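Local coordinates for centrosomal protein of 104 kDa (Homo sapiens, PDB 5LPH) that is required for ciliogenesis and for structural integrity at the ciliary tip, and interacts with tubulin, at residues A[187-193]-A[229-234]. Residues are numbered along the deposited sequence; the frame is centred on the assembly and turned at random.
Sequences LKANSSV and ALEHRV
His-232 reaches into the turn of residues 188-191 and, through NE2, donates a hydrogen bond to Ser-191 OG (3.1 Å), the hydroxyl lying about 20° out of the ring plane. With CG anti to the backbone N (chi1 -156°), the imidazole extends across the gap between the loops. Ser-191 OG in turn donates to Lys-188 O at 2.8 Å, in the carbonyl plane, and this oxygen also takes the Ser-191 N-H that closes the type I turn. The buried hydroxyl is thus acceptor and donor at once, linking the ring to the turn. Leu-187 CB lies 4.2 Å from His-232 CD2, oblique to the ring, while Leu-187 also packs on Ala-196 and Gln-199 of helix 193-210. Both loops connect helices of the all-helical, HEAT-repeat TOG domain, segment 229-234 within HEAT 2, and the contact joins them at the same end of the helical stack. With an alanine here instead of Ser-191, the imidazole would probably lose its link to the turn and be freer to rotate. The solvent side is still hydrogen-bonded: Arg-233 grips Ser-191 O end-on, NH1 (3.1 Å) on a lone pair in the carbonyl plane, NH2 (2.9 Å) above that plane. Looser is the exposed Val-193, which meets Val-234 through their CG2 methyls alone, 4.1 Å apart.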
# COMPACT_ATOMS: atom_id res chain seq x y z
N LEU A 187 10.90 2.48 9.19
CA LEU A 187 9.93 3.24 9.98
C LEU A 187 10.56 4.56 10.40
O LEU A 187 11.68 4.57 10.91
CB LEU A 187 9.49 2.43 11.21
CG LEU A 187 8.75 1.13 10.88
CD1 LEU A 187 8.59 0.20 12.08
CD2 LEU A 187 7.39 1.43 10.27
N LYS A 188 9.82 5.65 10.19
CA LYS A 188 10.30 6.99 10.53
C LYS A 188 10.28 7.16 12.05
O LYS A 188 9.45 6.54 12.73
CB LYS A 188 9.45 8.08 9.87
CG LYS A 188 9.35 7.96 8.36
CD LYS A 188 10.44 8.70 7.62
CE LYS A 188 10.12 8.75 6.14
NZ LYS A 188 11.24 9.34 5.34
N ALA A 189 11.19 7.98 12.56
CA ALA A 189 11.34 8.19 14.01
C ALA A 189 10.04 8.68 14.65
O ALA A 189 9.58 8.11 15.64
CB ALA A 189 12.46 9.19 14.28
N ASN A 190 9.44 9.71 14.05
CA ASN A 190 8.18 10.30 14.54
C ASN A 190 6.90 9.58 14.05
O ASN A 190 5.81 10.14 14.15
CB ASN A 190 8.12 11.79 14.15
CG ASN A 190 7.99 12.00 12.65
OD1 ASN A 190 8.53 11.23 11.85
ND2 ASN A 190 7.29 13.06 12.26
N SER A 191 7.03 8.35 13.54
CA SER A 191 5.87 7.60 13.02
C SER A 191 4.94 7.21 14.16
O SER A 191 5.39 6.96 15.29
CB SER A 191 6.32 6.34 12.27
OG SER A 191 6.95 5.41 13.12
N SER A 192 3.64 7.17 13.84
CA SER A 192 2.62 6.84 14.83
C SER A 192 2.68 5.36 15.18
O SER A 192 3.24 4.53 14.43
CB SER A 192 1.21 7.24 14.34
OG SER A 192 0.63 6.21 13.56
N VAL A 193 2.08 5.04 16.31
CA VAL A 193 2.00 3.67 16.82
C VAL A 193 1.20 2.78 15.86
O VAL A 193 1.62 1.66 15.55
CB VAL A 193 1.36 3.62 18.24
CG1 VAL A 193 1.21 2.19 18.73
CG2 VAL A 193 2.20 4.41 19.24
N ALA A 229 14.32 -1.31 13.03
CA ALA A 229 13.16 -1.21 13.92
C ALA A 229 13.47 -1.47 15.40
O ALA A 229 12.73 -0.99 16.28
CB ALA A 229 12.06 -2.14 13.45
N LEU A 230 14.55 -2.21 15.69
CA LEU A 230 14.99 -2.42 17.08
C LEU A 230 15.38 -1.14 17.83
O LEU A 230 15.46 -1.15 19.05
CB LEU A 230 16.15 -3.43 17.15
CG LEU A 230 15.83 -4.88 16.75
CD1 LEU A 230 17.12 -5.68 16.59
CD2 LEU A 230 14.92 -5.54 17.78
N GLU A 231 15.64 -0.04 17.11
CA GLU A 231 15.89 1.27 17.74
C GLU A 231 14.65 2.18 17.86
O GLU A 231 14.77 3.34 18.27
CB GLU A 231 17.03 1.97 17.01
CG GLU A 231 17.62 3.24 17.69
CD GLU A 231 18.00 3.13 19.17
OE1 GLU A 231 17.96 2.04 19.81
OE2 GLU A 231 18.38 4.19 19.70
N HIS A 232 13.46 1.67 17.54
CA HIS A 232 12.23 2.49 17.58
C HIS A 232 11.83 2.78 19.03
O HIS A 232 12.06 1.95 19.92
CB HIS A 232 11.09 1.80 16.84
CG HIS A 232 10.03 2.74 16.34
ND1 HIS A 232 8.82 2.90 16.96
CD2 HIS A 232 10.02 3.56 15.27
CE1 HIS A 232 8.10 3.79 16.31
NE2 HIS A 232 8.80 4.21 15.27
N ARG A 233 11.25 3.96 19.27
CA ARG A 233 10.90 4.40 20.63
C ARG A 233 9.79 3.58 21.31
O ARG A 233 9.76 3.47 22.54
CB ARG A 233 10.50 5.89 20.62
CG ARG A 233 9.13 6.19 20.04
CD ARG A 233 8.92 7.68 19.85
NE ARG A 233 7.55 7.96 19.40
CZ ARG A 233 7.08 7.78 18.16
NH1 ARG A 233 7.86 7.32 17.18
NH2 ARG A 233 5.81 8.06 17.90
N VAL A 234 8.91 3.00 20.51
CA VAL A 234 7.74 2.26 20.99
C VAL A 234 8.15 0.83 21.29
O VAL A 234 8.68 0.15 20.41
CB VAL A 234 6.60 2.27 19.95
CG1 VAL A 234 5.36 1.53 20.46
CG2 VAL A 234 6.24 3.71 19.57